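Local coordinates for protein halocarboxylic acid dehalogenase DehI (Pseudomonas putida, PDB 3BJX) that is a group I alpha-haloacid dehalogenase that probably hydrolyses the carbon-halogen bond of 2-halocarboxylic acids, at residues A74-Y79 / R158-K163; R78-A83 / R248-S253; L189-D194 / V218-L223; H196-P201 / V226-Q231. All blocks are in the same frame, centred on the assembly; numbering follows the deposited sequence.

Contacts 1 and 2 sit about 8 Å apart, centre to centre, and both use the start of helix 78-90; contacts 3 and 4 form a second pair, about 9 Å apart, across the chain's centre from contact 1. Contact 1 is partly buried and is held mainly by backbone hydrogen bonds between a loop and the residues at the start of helix 78-90. Contact 2, buried, is apolar: an aromatic ring against a glycine-leucine-proline loop. Contact 3 joins two helices through a buried valine-threonine patch with an ion pair at its outer edge. In contact 4, also buried, a loop carbonyl takes a bond from an arginine. Contacts 3 and 4 touch the second subunit, contact 2 through Arg248, and contact 1 not at all.

Contact 1 (A74-Y79 / R158-K163); sequences ALITRY and RASIPK
Ile76 and Ile161 meet mainly through the backbone: Ile161 N donates to Ile76 O at 2.8 Å, almost straight in line with the carbonyl. The return bond runs from Arg78 N to Ala159 O, 2.9 Å long and nearly linear at 165°. These two bonds flank the pair Thr77 and Ser160, whose CA atoms stand 4.3 Å apart, and make a single isolated beta bridge in a chain otherwise built of helices and loops. Two CA-H...O contacts tighten it, Ser160 CA lying 3.1 Å from Ile76 O and Thr77 CA close to Ala159 O. Around this bridge the side chains close in. Ile76 CD1 rests on Ser160 CB at 3.6 Å, while CG1 of Ile161, placed between its own backbone N and carbonyl carbon (chi1 69°), lies against Ile76 O. The other branch, Ile161 CG2, sits over one face of the Arg78 guanidinium, toward its rim and 4.0 Å from NH2; the arginine chain, bent at chi2 and chi3, crosses the isoleucine at about a right angle. With an alanine at Ile161, that guanidinium face would probably lose its apolar cover and a gap would open beside Ile76 O. Further out, Thr77 is the N-cap of helix 78-90: its OG1 donates to Ala74 O at 2.9 Å and accepts from Ala80 N, so the hydroxyl ties the preceding turn to the first turn of the helix. Lys163 of the loop forms a salt bridge with Asp40 on helix 32-45, and Ile161 packs on Lys131 of helix 112-143.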
loop_
_atom_site.group_PDB
_atom_site.type_symbol
_atom_site.label_atom_id
_atom_site.label_comp_id
_atom_site.label_asym_id
_atom_site.label_seq_id
_atom_site.Cartn_x
_atom_site.Cartn_y
_atom_site.Cartn_z
ATOM N N ALA A 74 17.974 -6.394 16.695
ATOM C CA ALA A 74 17.296 -7.540 16.154
ATOM C C ALA A 74 17.754 -7.748 14.707
ATOM O O ALA A 74 17.810 -8.873 14.200
ATOM C CB ALA A 74 15.799 -7.296 16.222
ATOM N N LEU A 75 18.107 -6.654 14.044
ATOM C CA LEU A 75 18.458 -6.730 12.645
ATOM C C LEU A 75 19.933 -7.050 12.419
ATOM O O LEU A 75 20.377 -7.151 11.274
ATOM C CB LEU A 75 18.010 -5.469 11.888
ATOM C CG LEU A 75 16.537 -5.050 11.905
ATOM C CD1 LEU A 75 16.400 -3.881 10.992
ATOM C CD2 LEU A 75 15.586 -6.134 11.460
ATOM N N ILE A 76 20.696 -7.210 13.492
ATOM C CA ILE A 76 22.075 -7.707 13.345
ATOM C C ILE A 76 22.253 -9.149 13.798
ATOM O O ILE A 76 23.375 -9.640 13.880
ATOM C CB ILE A 76 23.122 -6.863 14.078
ATOM C CG1 ILE A 76 22.517 -6.220 15.309
ATOM C CG2 ILE A 76 23.722 -5.845 13.142
ATOM C CD1 ILE A 76 23.232 -6.581 16.589
ATOM N N THR A 77 21.147 -9.813 14.096
ATOM C CA THR A 77 21.179 -11.197 14.481
ATOM C C THR A 77 21.413 -12.048 13.239
ATOM O O THR A 77 21.026 -11.654 12.127
ATOM C CB THR A 77 19.874 -11.628 15.212
ATOM O OG1 THR A 77 18.775 -11.630 14.298
ATOM C CG2 THR A 77 19.558 -10.693 16.378
ATOM N N ARG A 78 22.085 -13.187 13.428
ATOM C CA ARG A 78 22.168 -14.218 12.420
ATOM C C ARG A 78 20.770 -14.573 11.891
ATOM O O ARG A 78 20.605 -14.789 10.696
ATOM C CB ARG A 78 22.883 -15.452 12.983
ATOM C CG ARG A 78 22.856 -16.721 12.106
ATOM C CD ARG A 78 23.659 -16.603 10.803
ATOM N NE ARG A 78 25.050 -16.255 11.082
ATOM C CZ ARG A 78 25.850 -15.581 10.262
ATOM N NH1 ARG A 78 25.407 -15.162 9.096
ATOM N NH2 ARG A 78 27.093 -15.305 10.640
ATOM N N TYR A 79 19.779 -14.629 12.782
ATOM C CA TYR A 79 18.388 -14.825 12.389
ATOM C C TYR A 79 17.995 -13.852 11.285
ATOM O O TYR A 79 17.568 -14.291 10.218
ATOM C CB TYR A 79 17.414 -14.718 13.583
ATOM C CG TYR A 79 15.950 -14.953 13.201
ATOM C CD1 TYR A 79 15.286 -16.113 13.576
ATOM C CD2 TYR A 79 15.236 -14.005 12.442
ATOM C CE1 TYR A 79 13.920 -16.333 13.210
ATOM C CE2 TYR A 79 13.893 -14.205 12.081
ATOM C CZ TYR A 79 13.244 -15.370 12.467
ATOM O OH TYR A 79 11.934 -15.560 12.103
ATOM N N ARG A 158 20.655 -15.951 17.599
ATOM C CA ARG A 158 20.672 -14.750 18.406
ATOM C C ARG A 158 22.006 -14.026 18.315
ATOM O O ARG A 158 22.083 -12.809 18.548
ATOM C CB ARG A 158 20.396 -15.118 19.843
ATOM C CG ARG A 158 18.960 -14.936 20.245
ATOM C CD ARG A 158 18.836 -14.961 21.747
ATOM N NE ARG A 158 18.809 -16.338 22.235
ATOM C CZ ARG A 158 19.793 -16.942 22.906
ATOM N NH1 ARG A 158 20.916 -16.306 23.204
ATOM N NH2 ARG A 158 19.638 -18.203 23.280
ATOM N N ALA A 159 23.059 -14.780 17.991
ATOM C CA ALA A 159 24.395 -14.222 17.834
ATOM C C ALA A 159 24.315 -13.090 16.837
ATOM O O ALA A 159 23.492 -13.113 15.935
ATOM C CB ALA A 159 25.390 -15.297 17.358
ATOM N N SER A 160 25.149 -12.082 17.003
ATOM C CA SER A 160 25.144 -10.996 16.032
ATOM C C SER A 160 26.263 -11.120 15.017
ATOM O O SER A 160 27.249 -11.825 15.231
ATOM C CB SER A 160 25.132 -9.620 16.705
ATOM O OG SER A 160 25.824 -9.653 17.923
ATOM N N ILE A 161 26.057 -10.460 13.892
ATOM C CA ILE A 161 27.055 -10.310 12.844
ATOM C C ILE A 161 27.770 -8.938 13.048
ATOM O O ILE A 161 27.199 -8.035 13.679
ATOM C CB ILE A 161 26.369 -10.394 11.439
ATOM C CG1 ILE A 161 25.487 -9.156 11.198
ATOM C CG2 ILE A 161 25.566 -11.720 11.295
ATOM C CD1 ILE A 161 24.686 -9.182 9.920
ATOM N N PRO A 162 29.025 -8.793 12.552
ATOM C CA PRO A 162 29.722 -7.508 12.639
ATOM C C PRO A 162 29.098 -6.324 11.854
ATOM O O PRO A 162 28.656 -6.480 10.707
ATOM C CB PRO A 162 31.121 -7.846 12.102
ATOM C CG PRO A 162 30.903 -9.017 11.208
ATOM C CD PRO A 162 29.889 -9.824 11.941
ATOM N N LYS A 163 29.083 -5.153 12.494
ATOM C CA LYS A 163 28.774 -3.875 11.841
ATOM C C LYS A 163 29.936 -3.448 10.944
ATOM O O LYS A 163 31.105 -3.742 11.250
ATOM C CB LYS A 163 28.578 -2.763 12.869
ATOM C CG LYS A 163 27.258 -2.715 13.622
ATOM C CD LYS A 163 26.997 -1.257 14.008
ATOM C CE LYS A 163 26.217 -1.105 15.313
ATOM N NZ LYS A 163 26.020 0.348 15.699
#

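Contact 2 (R78-A83 / R248-S253); sequences RYAEQA and RGLPGS
Tyr79 lays its ring against the loop residues Gly249, Leu250 and Pro251, a contact that joins the first turn of helix 78-90 to the loop following helix 230-248. This is helix-to-loop packing between parts of the all-alpha chain far apart in sequence. The bumps of the loop meet one broad face of the tyrosine. Pro251 CD presses over the root of the ring, 3.8 Å from Tyr79 CG, and makes a CH-pi contact with its centroid at 4.2 Å. Leu250 CA lies over the same face, 21° off the ring normal, and Leu250 CD2 bends round to meet Tyr79 CD2 at 3.8 Å. The same methyl just reaches Ala80 CB, so the leucine fills the angle between the ring and the helix surface. With Tyr79 CG trans to the backbone N (chi1 -179°), the ring extends to the loop. Near the phenol end the hollow belongs to Gly249: Tyr79 OH lies 3.4 Å from Gly249 CA, and a beta carbon there would run into the hydroxyl. The hydroxyl is bonded to Leu246 O, in the last turn of helix 230-248, which fixes the far end of the ring against that helix. Leu157 of helix 155-158 also packs on Tyr79. Gly249 O approaches the ring obliquely, 3.2 Å from Tyr79 CE1.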
loop_
_atom_site.group_PDB
_atom_site.type_symbol
_atom_site.label_atom_id
_atom_site.label_comp_id
_atom_site.label_asym_id
_atom_site.label_seq_id
_atom_site.Cartn_x
_atom_site.Cartn_y
_atom_site.Cartn_z
ATOM N N ARG A 78 22.085 -13.187 13.428
ATOM C CA ARG A 78 22.168 -14.218 12.420
ATOM C C ARG A 78 20.770 -14.573 11.891
ATOM O O ARG A 78 20.605 -14.789 10.696
ATOM C CB ARG A 78 22.883 -15.452 12.983
ATOM C CG ARG A 78 22.856 -16.721 12.106
ATOM C CD ARG A 78 23.659 -16.603 10.803
ATOM N NE ARG A 78 25.050 -16.255 11.082
ATOM C CZ ARG A 78 25.850 -15.581 10.262
ATOM N NH1 ARG A 78 25.407 -15.162 9.096
ATOM N NH2 ARG A 78 27.093 -15.305 10.640
ATOM N N TYR A 79 19.779 -14.629 12.782
ATOM C CA TYR A 79 18.388 -14.825 12.389
ATOM C C TYR A 79 17.995 -13.852 11.285
ATOM O O TYR A 79 17.568 -14.291 10.218
ATOM C CB TYR A 79 17.414 -14.718 13.583
ATOM C CG TYR A 79 15.950 -14.953 13.201
ATOM C CD1 TYR A 79 15.286 -16.113 13.576
ATOM C CD2 TYR A 79 15.236 -14.005 12.442
ATOM C CE1 TYR A 79 13.920 -16.333 13.210
ATOM C CE2 TYR A 79 13.893 -14.205 12.081
ATOM C CZ TYR A 79 13.244 -15.370 12.467
ATOM O OH TYR A 79 11.934 -15.560 12.103
ATOM N N ALA A 80 18.163 -12.551 11.519
ATOM C CA ALA A 80 17.782 -11.555 10.530
ATOM C C ALA A 80 18.534 -11.724 9.200
ATOM O O ALA A 80 17.961 -11.496 8.128
ATOM C CB ALA A 80 17.946 -10.164 11.070
ATOM N N GLU A 81 19.801 -12.122 9.271
ATOM C CA GLU A 81 20.623 -12.340 8.071
ATOM C C GLU A 81 20.135 -13.555 7.268
ATOM O O GLU A 81 19.996 -13.491 6.047
ATOM C CB GLU A 81 22.104 -12.463 8.452
ATOM C CG GLU A 81 23.080 -12.443 7.280
ATOM C CD GLU A 81 23.309 -11.071 6.695
ATOM O OE1 GLU A 81 23.127 -10.056 7.419
ATOM O OE2 GLU A 81 23.685 -11.010 5.494
ATOM N N GLN A 82 19.827 -14.637 7.976
ATOM C CA GLN A 82 19.270 -15.845 7.383
ATOM C C GLN A 82 17.886 -15.585 6.774
ATOM O O GLN A 82 17.573 -16.097 5.699
ATOM C CB GLN A 82 19.213 -16.978 8.432
ATOM C CG GLN A 82 19.482 -18.372 7.871
ATOM C CD GLN A 82 20.839 -18.468 7.161
ATOM O OE1 GLN A 82 21.817 -17.824 7.568
ATOM N NE2 GLN A 82 20.898 -19.259 6.089
ATOM N N ALA A 83 17.076 -14.802 7.483
ATOM C CA ALA A 83 15.769 -14.329 7.039
ATOM C C ALA A 83 15.868 -13.524 5.744
ATOM O O ALA A 83 15.100 -13.759 4.805
ATOM C CB ALA A 83 15.108 -13.520 8.129
ATOM N N ARG A 248 7.725 -12.006 12.877
ATOM C CA ARG A 248 7.073 -12.614 14.046
ATOM C C ARG A 248 8.024 -13.472 14.848
ATOM O O ARG A 248 7.947 -13.489 16.073
ATOM C CB ARG A 248 5.933 -13.541 13.642
ATOM C CG ARG A 248 4.746 -12.865 13.122
ATOM C CD ARG A 248 3.653 -12.613 14.158
ATOM N NE ARG A 248 2.504 -12.123 13.391
ATOM C CZ ARG A 248 2.328 -10.868 12.985
ATOM N NH1 ARG A 248 3.170 -9.904 13.324
ATOM N NH2 ARG A 248 1.284 -10.578 12.242
ATOM N N GLY A 249 8.888 -14.196 14.125
ATOM C CA GLY A 249 9.830 -15.158 14.693
ATOM C C GLY A 249 11.128 -14.508 15.119
ATOM O O GLY A 249 12.051 -15.181 15.574
ATOM N N LEU A 250 11.218 -13.192 14.993
ATOM C CA LEU A 250 12.445 -12.512 15.391
ATOM C C LEU A 250 12.727 -12.779 16.876
ATOM O O LEU A 250 11.785 -12.913 17.675
ATOM C CB LEU A 250 12.351 -11.011 15.131
ATOM C CG LEU A 250 12.873 -10.467 13.804
ATOM C CD1 LEU A 250 12.458 -9.020 13.628
ATOM C CD2 LEU A 250 14.403 -10.565 13.739
ATOM N N PRO A 251 14.022 -12.908 17.243
ATOM C CA PRO A 251 14.357 -12.868 18.665
ATOM C C PRO A 251 14.350 -11.411 19.146
ATOM O O PRO A 251 14.659 -10.488 18.363
ATOM C CB PRO A 251 15.787 -13.436 18.698
ATOM C CG PRO A 251 16.355 -13.118 17.371
ATOM C CD PRO A 251 15.215 -13.109 16.393
ATOM N N GLY A 252 13.997 -11.199 20.409
ATOM C CA GLY A 252 13.927 -9.854 20.957
ATOM C C GLY A 252 12.742 -9.086 20.413
ATOM O O GLY A 252 11.707 -9.665 20.100
ATOM N N SER A 253 12.906 -7.773 20.302
ATOM C CA SER A 253 11.851 -6.879 19.845
ATOM C C SER A 253 12.363 -6.009 18.707
ATOM O O SER A 253 13.571 -5.764 18.575
ATOM C CB SER A 253 11.375 -5.987 20.995
ATOM O OG SER A 253 10.891 -6.783 22.062
#

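Contact 3 (L189-D194 / V218-L223); sequences LKRVAD and VTDEVL
Val192 and Thr219 form the close, buried part of the contact, their side chains crossing at about a right angle. Thr219 OG1 lies 3.4 Å from Val192 CG2 and equally near CB of that valine, while the threonine methyl CG2 packs on Val192 CB at 3.8 Å. The hydroxyl meets carbon on this side because its polar partner lies on its own helix: it bonds Leu215 O one turn back. Val192 CG2 also reaches Leu223 CD1 at 4.2 Å, a looser fit, and Phe205 of helix 203-208 packs on both residues. These are two neighbouring helices, 183-195 and 212-223, running in the same general sense with 30° between their segment axes, which come within 10.2 Å; the second has a wider pi-type turn over 218-223, where Leu223 N bonds Val218 O. Toward solvent the packing gives way to charge. Arg191, bent at chi2 (98°), rests CG on the Thr219 methyl, then turns its guanidinium side-on to Asp220. NE and NH2 both grip the one oxygen OD1, NE at 2.9 Å and NH2 nearly as close, and OD1 lies in the guanidinium plane. The carboxylate is turned 57° from that plane, and both nitrogens come to OD1 from the same face of the carboxylate. On another side of helix 183-195, Lys190 NZ bridges to Asp194 OD1 at 2.8 Å, and that carboxylate also pairs with Arg146 of the second subunit.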
loop_
_atom_site.group_PDB
_atom_site.type_symbol
_atom_site.label_atom_id
_atom_site.label_comp_id
_atom_site.label_asym_id
_atom_site.label_seq_id
_atom_site.Cartn_x
_atom_site.Cartn_y
_atom_site.Cartn_z
ATOM N N LEU A 189 13.318 7.818 -14.820
ATOM C CA LEU A 189 12.986 7.445 -13.450
ATOM C C LEU A 189 11.491 7.367 -13.250
ATOM O O LEU A 189 11.004 6.482 -12.547
ATOM C CB LEU A 189 13.580 8.437 -12.443
ATOM C CG LEU A 189 15.105 8.532 -12.271
ATOM C CD1 LEU A 189 15.410 9.786 -11.484
ATOM C CD2 LEU A 189 15.698 7.283 -11.609
ATOM N N LYS A 190 10.774 8.296 -13.877
ATOM C CA LYS A 190 9.331 8.332 -13.793
ATOM C C LYS A 190 8.705 7.151 -14.540
ATOM O O LYS A 190 7.723 6.562 -14.052
ATOM C CB LYS A 190 8.778 9.702 -14.264
ATOM C CG LYS A 190 7.258 9.761 -14.457
ATOM C CD LYS A 190 6.461 9.568 -13.144
ATOM C CE LYS A 190 5.005 9.951 -13.299
ATOM N NZ LYS A 190 4.127 9.418 -12.183
ATOM N N ARG A 191 9.283 6.791 -15.694
ATOM C CA ARG A 191 8.816 5.620 -16.496
ATOM C C ARG A 191 8.954 4.269 -15.768
ATOM O O ARG A 191 8.062 3.411 -15.840
ATOM C CB ARG A 191 9.462 5.589 -17.896
ATOM C CG ARG A 191 9.545 4.199 -18.573
ATOM C CD ARG A 191 8.432 3.865 -19.598
ATOM N NE ARG A 191 8.778 2.625 -20.331
ATOM C CZ ARG A 191 7.915 1.689 -20.760
ATOM N NH1 ARG A 191 6.601 1.819 -20.569
ATOM N NH2 ARG A 191 8.374 0.604 -21.385
ATOM N N VAL A 192 10.050 4.083 -15.044
ATOM C CA VAL A 192 10.261 2.801 -14.354
ATOM C C VAL A 192 9.404 2.706 -13.091
ATOM O O VAL A 192 8.896 1.635 -12.750
ATOM C CB VAL A 192 11.772 2.497 -14.128
ATOM C CG1 VAL A 192 12.405 3.468 -13.133
ATOM C CG2 VAL A 192 11.976 1.045 -13.766
ATOM N N ALA A 193 9.207 3.845 -12.436
ATOM C CA ALA A 193 8.286 3.965 -11.321
ATOM C C ALA A 193 6.832 3.677 -11.761
ATOM O O ALA A 193 6.169 2.820 -11.181
ATOM C CB ALA A 193 8.408 5.349 -10.707
ATOM N N ASP A 194 6.347 4.385 -12.782
ATOM C CA ASP A 194 5.032 4.091 -13.354
ATOM C C ASP A 194 4.903 2.635 -13.830
ATOM O O ASP A 194 3.871 2.006 -13.605
ATOM C CB ASP A 194 4.664 5.075 -14.472
ATOM C CG ASP A 194 4.351 6.478 -13.954
ATOM O OD1 ASP A 194 4.105 6.660 -12.732
ATOM O OD2 ASP A 194 4.350 7.419 -14.785
ATOM N N VAL A 218 17.346 -1.842 -19.154
ATOM C CA VAL A 218 16.779 -2.719 -18.115
ATOM C C VAL A 218 15.302 -2.413 -17.842
ATOM O O VAL A 218 14.534 -3.325 -17.515
ATOM C CB VAL A 218 17.645 -2.780 -16.808
ATOM C CG1 VAL A 218 19.119 -3.111 -17.148
ATOM C CG2 VAL A 218 17.523 -1.491 -15.975
ATOM N N THR A 219 14.900 -1.152 -18.019
ATOM C CA THR A 219 13.491 -0.761 -17.870
ATOM C C THR A 219 12.647 -1.310 -19.018
ATOM O O THR A 219 11.688 -2.058 -18.776
ATOM C CB THR A 219 13.298 0.798 -17.732
ATOM O OG1 THR A 219 13.909 1.270 -16.522
ATOM C CG2 THR A 219 11.815 1.198 -17.742
ATOM N N ASP A 220 13.009 -0.951 -20.255
ATOM C CA ASP A 220 12.138 -1.199 -21.433
ATOM C C ASP A 220 12.248 -2.608 -22.006
ATOM O O ASP A 220 11.325 -3.099 -22.663
ATOM C CB ASP A 220 12.396 -0.177 -22.566
ATOM C CG ASP A 220 12.008 1.252 -22.186
ATOM O OD1 ASP A 220 11.263 1.460 -21.201
ATOM O OD2 ASP A 220 12.445 2.180 -22.891
ATOM N N GLU A 221 13.381 -3.244 -21.761
ATOM C CA GLU A 221 13.696 -4.508 -22.399
ATOM C C GLU A 221 13.755 -5.668 -21.414
ATOM O O GLU A 221 13.484 -6.831 -21.789
ATOM C CB GLU A 221 15.025 -4.407 -23.166
ATOM C CG GLU A 221 15.205 -3.121 -23.976
ATOM C CD GLU A 221 16.519 -3.104 -24.752
ATOM O OE1 GLU A 221 17.087 -4.204 -24.967
ATOM O OE2 GLU A 221 16.991 -2.008 -25.146
ATOM N N VAL A 222 14.132 -5.369 -20.172
ATOM C CA VAL A 222 14.223 -6.400 -19.138
ATOM C C VAL A 222 12.972 -6.387 -18.242
ATOM O O VAL A 222 12.333 -7.409 -18.069
ATOM C CB VAL A 222 15.571 -6.327 -18.291
ATOM C CG1 VAL A 222 15.673 -7.485 -17.282
ATOM C CG2 VAL A 222 16.807 -6.322 -19.196
ATOM N N LEU A 223 12.611 -5.239 -17.689
ATOM C CA LEU A 223 11.527 -5.204 -16.707
ATOM C C LEU A 223 10.132 -5.071 -17.308
ATOM O O LEU A 223 9.151 -5.532 -16.703
ATOM C CB LEU A 223 11.762 -4.104 -15.674
ATOM C CG LEU A 223 12.959 -4.231 -14.719
ATOM C CD1 LEU A 223 12.936 -3.093 -13.692
ATOM C CD2 LEU A 223 12.978 -5.594 -14.016
#

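Contact 4 (H196-P201 / V226-Q231); sequences HYHHGP and VARTEQ. With SO4 (sulfate ion), chain K.
Arg228 reaches across to the end of helix 183-195 and donates from NH1 to His196 O at 2.8 Å, a bond with an N-H...O angle of 154°. The acceptor lies near the guanidinium plane, while the donor is tilted 20° from the carbonyl plane. Bends at chi2 and chi3 fold the arginine chain back so that CD also passes close to this oxygen. Arg228 CG meets the Tyr197 ring at its edge, 3.8 Å from CD2, with ring and guanidinium planes 43° apart. Ala227 CB sits instead over one face of the His196 ring, toward its rim and 4.2 Å from the centroid. His196 directly precedes Tyr197, whose positive phi marks a Schellman motif ending the helix; across the contact, Val226 to Thr229 make a type II beta turn leading into helix 230-248, which Thr229 caps. A methionine in place of Arg228 would probably leave His196 O without this donor and Asp233 and Asp286 without their charged mate. Asp286 also accepts from His198 NE2; Val192 O holds His196 at ND1, Ser290 at NE2. Tyr197 OH donates to O1 of a sulfate, probably from the crystallisation liquor, at 2.8 Å, and its ring meets Arg244 of the second subunit in a cation-pi contact.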
loop_
_atom_site.group_PDB
_atom_site.type_symbol
_atom_site.label_atom_id
_atom_site.label_comp_id
_atom_site.label_asym_id
_atom_site.label_seq_id
_atom_site.Cartn_x
_atom_site.Cartn_y
_atom_site.Cartn_z
ATOM N N HIS A 196 5.957 -0.033 -12.527
ATOM C CA HIS A 196 5.691 -0.879 -11.372
ATOM C C HIS A 196 4.434 -0.410 -10.626
ATOM O O HIS A 196 4.060 -0.975 -9.595
ATOM C CB HIS A 196 6.885 -0.800 -10.421
ATOM C CG HIS A 196 8.126 -1.463 -10.939
ATOM N ND1 HIS A 196 8.950 -0.879 -11.877
ATOM C CD2 HIS A 196 8.709 -2.641 -10.609
ATOM C CE1 HIS A 196 9.966 -1.683 -12.130
ATOM N NE2 HIS A 196 9.849 -2.756 -11.368
ATOM N N TYR A 197 3.796 0.632 -11.169
ATOM C CA TYR A 197 2.751 1.404 -10.484
ATOM C C TYR A 197 3.188 1.823 -9.096
ATOM O O TYR A 197 2.499 1.557 -8.095
ATOM C CB TYR A 197 1.388 0.677 -10.514
ATOM C CG TYR A 197 0.878 0.554 -11.929
ATOM C CD1 TYR A 197 0.272 1.635 -12.561
ATOM C CD2 TYR A 197 1.049 -0.626 -12.653
ATOM C CE1 TYR A 197 -0.164 1.553 -13.869
ATOM C CE2 TYR A 197 0.600 -0.729 -13.970
ATOM C CZ TYR A 197 -0.003 0.370 -14.573
ATOM O OH TYR A 197 -0.450 0.277 -15.880
ATOM N N HIS A 198 4.345 2.477 -9.055
ATOM C CA HIS A 198 4.966 2.963 -7.822
ATOM C C HIS A 198 4.810 4.486 -7.697
ATOM O O HIS A 198 4.586 5.173 -8.685
ATOM C CB HIS A 198 6.461 2.642 -7.846
ATOM C CG HIS A 198 6.801 1.223 -7.483
ATOM N ND1 HIS A 198 8.043 0.675 -7.728
ATOM C CD2 HIS A 198 6.069 0.246 -6.895
ATOM C CE1 HIS A 198 8.064 -0.573 -7.284
ATOM N NE2 HIS A 198 6.882 -0.853 -6.767
ATOM N N HIS A 199 4.941 5.007 -6.481
ATOM C CA HIS A 199 4.780 6.444 -6.188
ATOM C C HIS A 199 6.028 7.233 -6.608
ATOM O O HIS A 199 5.986 8.460 -6.758
ATOM C CB HIS A 199 4.541 6.642 -4.695
ATOM C CG HIS A 199 5.613 6.028 -3.848
ATOM N ND1 HIS A 199 5.770 4.663 -3.727
ATOM C CD2 HIS A 199 6.599 6.587 -3.108
ATOM C CE1 HIS A 199 6.803 4.410 -2.947
ATOM N NE2 HIS A 199 7.321 5.559 -2.554
ATOM N N GLY A 200 7.140 6.522 -6.762
ATOM C CA GLY A 200 8.404 7.122 -7.127
ATOM C C GLY A 200 9.450 6.066 -7.487
ATOM O O GLY A 200 9.201 4.843 -7.383
ATOM N N PRO A 201 10.621 6.529 -7.960
ATOM C CA PRO A 201 11.712 5.635 -8.301
ATOM C C PRO A 201 12.520 5.146 -7.068
ATOM O O PRO A 201 12.855 5.932 -6.193
ATOM C CB PRO A 201 12.574 6.499 -9.211
ATOM C CG PRO A 201 12.327 7.870 -8.761
ATOM C CD PRO A 201 10.944 7.937 -8.234
ATOM N N VAL A 226 8.009 -8.210 -17.557
ATOM C CA VAL A 226 7.841 -8.978 -16.319
ATOM C C VAL A 226 7.115 -8.256 -15.199
ATOM O O VAL A 226 6.304 -8.874 -14.502
ATOM C CB VAL A 226 9.169 -9.568 -15.768
ATOM C CG1 VAL A 226 9.704 -10.599 -16.707
ATOM C CG2 VAL A 226 10.206 -8.477 -15.520
ATOM N N ALA A 227 7.423 -6.974 -15.007
ATOM C CA ALA A 227 6.833 -6.187 -13.940
ATOM C C ALA A 227 5.311 -6.172 -14.031
ATOM O O ALA A 227 4.751 -6.103 -15.125
ATOM C CB ALA A 227 7.385 -4.771 -13.965
ATOM N N ARG A 228 4.650 -6.234 -12.874
ATOM C CA ARG A 228 3.184 -6.242 -12.765
ATOM C C ARG A 228 2.418 -7.339 -13.542
ATOM O O ARG A 228 1.206 -7.232 -13.735
ATOM C CB ARG A 228 2.608 -4.843 -13.037
ATOM C CG ARG A 228 3.137 -3.789 -12.061
ATOM C CD ARG A 228 2.336 -3.736 -10.760
ATOM N NE ARG A 228 2.620 -4.781 -9.778
ATOM C CZ ARG A 228 3.433 -4.651 -8.723
ATOM N NH1 ARG A 228 4.131 -3.537 -8.511
ATOM N NH2 ARG A 228 3.569 -5.656 -7.878
ATOM N N THR A 229 3.123 -8.395 -13.955
ATOM C CA THR A 229 2.481 -9.579 -14.504
ATOM C C THR A 229 1.929 -10.400 -13.335
ATOM O O THR A 229 2.316 -10.165 -12.188
ATOM C CB THR A 229 3.451 -10.432 -15.359
ATOM O OG1 THR A 229 4.576 -10.853 -14.570
ATOM C CG2 THR A 229 3.927 -9.653 -16.612
ATOM N N GLU A 230 1.011 -11.324 -13.618
ATOM C CA GLU A 230 0.429 -12.217 -12.614
ATOM C C GLU A 230 1.490 -12.896 -11.759
ATOM O O GLU A 230 1.428 -12.851 -10.526
ATOM C CB GLU A 230 -0.383 -13.314 -13.305
ATOM C CG GLU A 230 -1.877 -13.253 -13.130
ATOM C CD GLU A 230 -2.573 -14.422 -13.842
ATOM O OE1 GLU A 230 -1.892 -15.446 -14.126
ATOM O OE2 GLU A 230 -3.799 -14.308 -14.120
ATOM N N GLN A 231 2.447 -13.530 -12.437
ATOM C CA GLN A 231 3.549 -14.249 -11.805
ATOM C C GLN A 231 4.411 -13.336 -10.921
ATOM O O GLN A 231 4.861 -13.742 -9.833
ATOM C CB GLN A 231 4.389 -14.956 -12.875
ATOM C CG GLN A 231 5.450 -15.910 -12.327
ATOM C CD GLN A 231 5.832 -17.015 -13.298
ATOM O OE1 GLN A 231 5.647 -16.886 -14.517
ATOM N NE2 GLN A 231 6.371 -18.122 -12.760
HETATM S S SO4 K . -3.214 1.234 -16.987
HETATM O O1 SO4 K . -2.043 1.398 -17.853
HETATM O O2 SO4 K . -3.530 -0.184 -16.814
HETATM O O3 SO4 K . -2.918 1.817 -15.683
HETATM O O4 SO4 K . -4.367 1.912 -17.572
#